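Local coordinates for uncharacterized protein (Leishmania infantum, PDB 4TYZ), which is uncharacterised, but carries this C-terminal GRAM domain of the PH clan and may bind and transfer sterols, at residues 2-6 with 36-40; 59-65 with 103-107. All coordinates share one frame; numbering follows the deposited sequence. Where two conformers were deposited one is given.

Contact 1: residues 2-6 with 36-40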
loop_
_atom_site.group_PDB
_atom_site.type_symbol
_atom_site.label_atom_id
_atom_site.label_comp_id
_atom_site.label_asym_id
_atom_site.label_seq_id
_atom_site.Cartn_x
_atom_site.Cartn_y
_atom_site.Cartn_z
ATOM N N ILE A 2 -10.834 -10.850 0.903
ATOM C CA ILE A 2 -10.079 -9.623 0.666
ATOM C C ILE A 2 -10.511 -8.948 -0.644
ATOM O O ILE A 2 -10.480 -7.718 -0.771
ATOM C CB ILE A 2 -8.542 -9.888 0.653
ATOM C CG1 ILE A 2 -7.772 -8.575 0.620
ATOM C CG2 ILE A 2 -8.122 -10.769 -0.524
ATOM C CD1 ILE A 2 -8.103 -7.675 1.775
ATOM N N GLU A 3 -10.933 -9.749 -1.614
ATOM C CA GLU A 3 -11.333 -9.203 -2.902
ATOM C C GLU A 3 -12.578 -8.347 -2.741
ATOM O O GLU A 3 -12.720 -7.314 -3.394
ATOM C CB GLU A 3 -11.590 -10.324 -3.911
ATOM C CG GLU A 3 -10.365 -11.134 -4.297
ATOM C CD GLU A 3 -9.993 -12.205 -3.271
ATOM O OE1 GLU A 3 -10.665 -12.320 -2.220
ATOM O OE2 GLU A 3 -9.022 -12.943 -3.524
ATOM N N GLY A 4 -13.480 -8.786 -1.867
ATOM C CA GLY A 4 -14.700 -8.043 -1.603
ATOM C C GLY A 4 -14.409 -6.677 -1.013
ATOM O O GLY A 4 -15.063 -5.689 -1.352
ATOM N N VAL A 5 -13.420 -6.607 -0.125
ATOM C CA VAL A 5 -13.046 -5.308 0.428
ATOM C C VAL A 5 -12.587 -4.389 -0.699
ATOM O O VAL A 5 -12.992 -3.225 -0.775
ATOM C CB VAL A 5 -11.938 -5.431 1.489
ATOM C CG1 VAL A 5 -11.546 -4.047 2.009
ATOM C CG2 VAL A 5 -12.405 -6.316 2.630
ATOM N N PHE A 6 -11.753 -4.919 -1.592
ATOM C CA PHE A 6 -11.260 -4.123 -2.703
ATOM C C PHE A 6 -12.395 -3.640 -3.601
ATOM O O PHE A 6 -12.425 -2.468 -3.991
ATOM C CB PHE A 6 -10.253 -4.912 -3.542
ATOM C CG PHE A 6 -9.627 -4.098 -4.631
ATOM C CD1 PHE A 6 -8.687 -3.135 -4.324
ATOM C CD2 PHE A 6 -9.991 -4.273 -5.954
ATOM C CE1 PHE A 6 -8.109 -2.345 -5.327
ATOM C CE2 PHE A 6 -9.410 -3.502 -6.956
ATOM C CZ PHE A 6 -8.464 -2.530 -6.636
ATOM N N TYR A 36 -5.332 -3.038 4.561
ATOM C CA TYR A 36 -4.851 -3.892 3.490
ATOM C C TYR A 36 -4.249 -3.061 2.391
ATOM O O TYR A 36 -4.862 -2.101 1.926
ATOM C CB TYR A 36 -5.986 -4.721 2.898
ATOM C CG TYR A 36 -6.899 -5.360 3.914
ATOM C CD1 TYR A 36 -6.478 -6.447 4.665
ATOM C CD2 TYR A 36 -8.189 -4.878 4.112
ATOM C CE1 TYR A 36 -7.327 -7.039 5.591
ATOM C CE2 TYR A 36 -9.040 -5.460 5.033
ATOM C CZ TYR A 36 -8.606 -6.538 5.765
ATOM O OH TYR A 36 -9.463 -7.111 6.684
ATOM N N LEU A 37 -3.060 -3.467 1.977
ATOM C CA LEU A 37 -2.414 -2.947 0.780
ATOM C C LEU A 37 -2.831 -3.815 -0.399
ATOM O O LEU A 37 -2.724 -5.035 -0.323
ATOM C CB LEU A 37 -0.897 -2.970 0.958
ATOM C CG LEU A 37 -0.123 -2.327 -0.179
ATOM C CD1 LEU A 37 -0.373 -0.845 -0.082
ATOM C CD2 LEU A 37 1.368 -2.652 -0.067
ATOM N N PHE A 38 -3.336 -3.190 -1.462
ATOM C CA PHE A 38 -3.725 -3.902 -2.682
ATOM C C PHE A 38 -2.821 -3.527 -3.842
ATOM O O PHE A 38 -2.563 -2.349 -4.077
ATOM C CB PHE A 38 -5.166 -3.575 -3.076
ATOM C CG PHE A 38 -6.178 -3.848 -2.001
ATOM C CD1 PHE A 38 -6.747 -5.103 -1.875
ATOM C CD2 PHE A 38 -6.584 -2.841 -1.138
ATOM C CE1 PHE A 38 -7.707 -5.348 -0.906
ATOM C CE2 PHE A 38 -7.533 -3.083 -0.166
ATOM C CZ PHE A 38 -8.100 -4.333 -0.052
ATOM N N ILE A 39 -2.377 -4.531 -4.591
ATOM C CA ILE A 39 -1.545 -4.307 -5.762
ATOM C C ILE A 39 -2.312 -4.757 -7.005
ATOM O O ILE A 39 -2.748 -5.905 -7.094
ATOM C CB ILE A 39 -0.220 -5.052 -5.628
ATOM C CG1 ILE A 39 0.574 -4.439 -4.463
ATOM C CG2 ILE A 39 0.569 -5.006 -6.923
ATOM C CD1 ILE A 39 1.732 -5.251 -4.030
ATOM N N THR A 40 -2.517 -3.826 -7.929
ATOM C CA THR A 40 -3.158 -4.130 -9.192
ATOM C C THR A 40 -2.180 -3.748 -10.303
ATOM O O THR A 40 -1.091 -3.236 -10.020
ATOM C CB THR A 40 -4.522 -3.387 -9.344
ATOM O OG1 THR A 40 -4.302 -2.033 -9.770
ATOM C CG2 THR A 40 -5.289 -3.396 -8.029
#
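F6 and F38 form the tight, buried end of this contact. CD1 of F6 sits over one face of the F38 ring, 3.5 Å from F38 CG. The two rings are oblique, with planes at 51° and centroids 5.0 Å apart. F6 CB lies over the same ring as a CH-pi contact. F6 CG is anti to the backbone N (chi1 -175°), which extends the ring along the strand as far as T40. There F6 CZ touches T40 CG2 at 3.6 Å. T40 OG1 hydrogen-bonds to E16. The axes of 2-6 and 36-39 cross at nearly a right angle. The helix packs on the sheet face that does not carry the C-terminal helix of this PH-like GRAM fold: L37 and I39 point away from it. No hydrogen bond joins the two segments. The other end is partly exposed. I2 CD1 stands over one face of the Y36 ring, 3.5 Å from its centroid and 18° off the normal. I2 CG1 meets F38 CE1 at 3.6 Å. V5 packs more loosely: its CG1 is 4.0 Å from Y36 CD2 and reaches the edge of F38 at CZ.

Contact 2: residues 59-65 with 103-107; sequences YDEIKDI and LMSQW
W107 loses more surface here than any other residue of the two segments, followed by Y59 and I65. The W107 indole lies along the backbone of 62-64, with I62 and I65 under one face. I62 CG2 is 4.0 Å from the centroid of the five-membered ring, a CH-pi contact. I65 CG1 makes another with the six-membered ring, and I65 CD1 lies 3.9 Å from W107 CD2. With chi1 at 180°, W107 holds its indole pointing out from the helix to the strand. There W107 NE1 donates to I62 O at 3.1 Å. The donor stands above the carbonyl plane, and the N-H...O angle is 150°. Y59 turns one ring face to the helix. Q106 CB lies over it, 3.5 Å from Y59 CZ, and W107 N is on that face too. The M104 CE methyl packs on the branch of I65, 3.6 Å from I65 CB. K63 and D64 both face K81 in a classic beta bulge, beside the outer end of the indole. The C-terminal helix of the PH-like fold thus meets strand 62-67 and the 3-10 turn at Y59 mainly through apolar packing, while the one hydrogen bond probably helps to set the indole's rotation.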
loop_
_atom_site.group_PDB
_atom_site.type_symbol
_atom_site.label_atom_id
_atom_site.label_comp_id
_atom_site.label_asym_id
_atom_site.label_seq_id
_atom_site.Cartn_x
_atom_site.Cartn_y
_atom_site.Cartn_z
ATOM N N TYR A 59 0.754 3.853 -10.358
ATOM C CA TYR A 59 2.210 3.732 -10.369
ATOM C C TYR A 59 2.880 4.888 -11.111
ATOM O O TYR A 59 4.012 5.256 -10.775
ATOM C CB TYR A 59 2.658 2.396 -10.975
ATOM C CG TYR A 59 2.199 1.248 -10.129
ATOM C CD1 TYR A 59 2.718 1.050 -8.857
ATOM C CD2 TYR A 59 1.207 0.387 -10.587
ATOM C CE1 TYR A 59 2.247 0.007 -8.059
ATOM C CE2 TYR A 59 0.752 -0.653 -9.810
ATOM C CZ TYR A 59 1.273 -0.835 -8.553
ATOM O OH TYR A 59 0.810 -1.879 -7.786
ATOM N N ASP A 60 2.188 5.496 -12.082
ATOM C CA ASP A 60 2.814 6.597 -12.811
ATOM C C ASP A 60 2.792 7.902 -12.005
ATOM O O ASP A 60 3.293 8.930 -12.465
ATOM C CB ASP A 60 2.196 6.773 -14.233
ATOM C CG ASP A 60 0.736 7.270 -14.255
ATOM O OD1 ASP A 60 0.136 7.582 -13.212
ATOM O OD2 ASP A 60 0.188 7.383 -15.391
ATOM N N GLU A 61 2.259 7.837 -10.785
ATOM C CA GLU A 61 2.266 8.954 -9.843
ATOM C C GLU A 61 3.329 8.772 -8.754
ATOM O O GLU A 61 3.539 9.662 -7.931
ATOM C CB GLU A 61 0.887 9.106 -9.189
ATOM C CG GLU A 61 -0.208 9.481 -10.182
ATOM C CD GLU A 61 -1.577 9.657 -9.531
ATOM O OE1 GLU A 61 -2.185 10.733 -9.721
ATOM O OE2 GLU A 61 -2.070 8.719 -8.862
ATOM N N ILE A 62 3.980 7.616 -8.755
ATOM C CA ILE A 62 4.937 7.267 -7.700
ATOM C C ILE A 62 6.356 7.582 -8.157
ATOM O O ILE A 62 6.805 7.095 -9.190
ATOM C CB ILE A 62 4.829 5.783 -7.311
ATOM C CG1 ILE A 62 3.476 5.527 -6.638
ATOM C CG2 ILE A 62 5.980 5.378 -6.375
ATOM C CD1 ILE A 62 3.216 4.069 -6.329
ATOM N N LYS A 63 7.045 8.413 -7.380
ATOM C CA LYS A 63 8.406 8.827 -7.705
ATOM C C LYS A 63 9.460 7.863 -7.164
ATOM O O LYS A 63 10.493 7.624 -7.803
ATOM C CB LYS A 63 8.658 10.241 -7.158
ATOM C CG LYS A 63 10.077 10.776 -7.372
ATOM C CD LYS A 63 10.199 12.171 -6.777
ATOM C CE LYS A 63 11.531 12.811 -7.132
ATOM N NZ LYS A 63 11.588 14.235 -6.700
ATOM N N ASP A 64 9.207 7.310 -5.981
ATOM C CA ASP A 64 10.181 6.430 -5.332
ATOM C C ASP A 64 9.488 5.570 -4.302
ATOM O O ASP A 64 8.439 5.926 -3.787
ATOM C CB ASP A 64 11.315 7.248 -4.686
ATOM C CG ASP A 64 12.576 6.434 -4.453
ATOM O OD1 ASP A 64 12.648 5.275 -4.923
ATOM O OD2 ASP A 64 13.518 6.970 -3.816
ATOM N N ILE A 65 10.076 4.413 -4.026
ATOM C CA ILE A 65 9.570 3.484 -3.019
ATOM C C ILE A 65 10.777 3.014 -2.226
ATOM O O ILE A 65 11.722 2.467 -2.802
ATOM C CB ILE A 65 8.833 2.285 -3.643
ATOM C CG1 ILE A 65 7.687 2.770 -4.528
ATOM C CG2 ILE A 65 8.315 1.335 -2.554
ATOM C CD1 ILE A 65 6.896 1.650 -5.198
ATOM N N LEU A 103 5.435 -4.735 -5.108
ATOM C CA LEU A 103 5.409 -3.329 -5.517
ATOM C C LEU A 103 6.391 -3.050 -6.637
ATOM O O LEU A 103 6.014 -2.459 -7.645
ATOM C CB LEU A 103 5.724 -2.396 -4.347
ATOM C CG LEU A 103 4.630 -2.287 -3.305
ATOM C CD1 LEU A 103 5.025 -1.273 -2.255
ATOM C CD2 LEU A 103 3.361 -1.883 -3.986
ATOM N N MET A 104 7.649 -3.459 -6.456
ATOM C CA MET A 104 8.670 -3.252 -7.482
ATOM C C MET A 104 8.243 -3.805 -8.823
ATOM O O MET A 104 8.437 -3.176 -9.855
ATOM C CB MET A 104 9.999 -3.912 -7.093
ATOM C CG MET A 104 10.812 -3.214 -6.021
ATOM S SD MET A 104 11.179 -1.476 -6.350
ATOM C CE MET A 104 9.909 -0.775 -5.289
ATOM N N SER A 105 7.654 -4.995 -8.804
ATOM C CA SER A 105 7.302 -5.675 -10.043
ATOM C C SER A 105 6.322 -4.856 -10.870
ATOM O O SER A 105 6.409 -4.828 -12.096
ATOM C CB SER A 105 6.717 -7.056 -9.749
ATOM O OG SER A 105 7.692 -7.895 -9.170
ATOM N N GLN A 106 5.395 -4.175 -10.205
ATOM C CA GLN A 106 4.418 -3.388 -10.949
ATOM C C GLN A 106 4.918 -1.988 -11.229
ATOM O O GLN A 106 4.675 -1.442 -12.299
ATOM C CB GLN A 106 3.082 -3.323 -10.203
ATOM C CG GLN A 106 2.383 -4.663 -10.085
ATOM C CD GLN A 106 2.393 -5.445 -11.379
ATOM O OE1 GLN A 106 1.884 -4.989 -12.404
ATOM N NE2 GLN A 106 2.987 -6.624 -11.342
ATOM N N TRP A 107 5.603 -1.391 -10.258
ATOM C CA TRP A 107 6.098 -0.038 -10.427
ATOM C C TRP A 107 7.193 0.034 -11.492
ATOM O O TRP A 107 7.203 0.953 -12.311
ATOM C CB TRP A 107 6.607 0.491 -9.086
ATOM C CG TRP A 107 7.131 1.878 -9.132
ATOM C CD1 TRP A 107 6.490 2.989 -9.591
ATOM C CD2 TRP A 107 8.418 2.309 -8.684
ATOM N NE1 TRP A 107 7.304 4.092 -9.454
ATOM C CE2 TRP A 107 8.494 3.696 -8.896
ATOM C CE3 TRP A 107 9.511 1.648 -8.113
ATOM C CZ2 TRP A 107 9.625 4.443 -8.570
ATOM C CZ3 TRP A 107 10.636 2.392 -7.784
ATOM C CH2 TRP A 107 10.684 3.774 -8.019
#

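How the contacts relate
Contact 1 and contact 2 have centres about 17 Å apart and share one antiparallel sheet. The strand 31-39 joins them. Its F38 side takes the N-terminal helix in contact 1. Its I39 side turns to the C-terminal helix of contact 2: I39 CD1 meets L103 CD2 at 3.7 Å, and I39 CG2 meets Q106 CG at the same distance. Y59 adds a polar tie, because its OH is 3.2 Å from T40 O, a probable hydrogen bond. The two helices therefore cover different faces of this strand. Both segments of contact 1 precede those of contact 2 in the chain. No ligand marks a sterol site here, so neither contact can be tied to one.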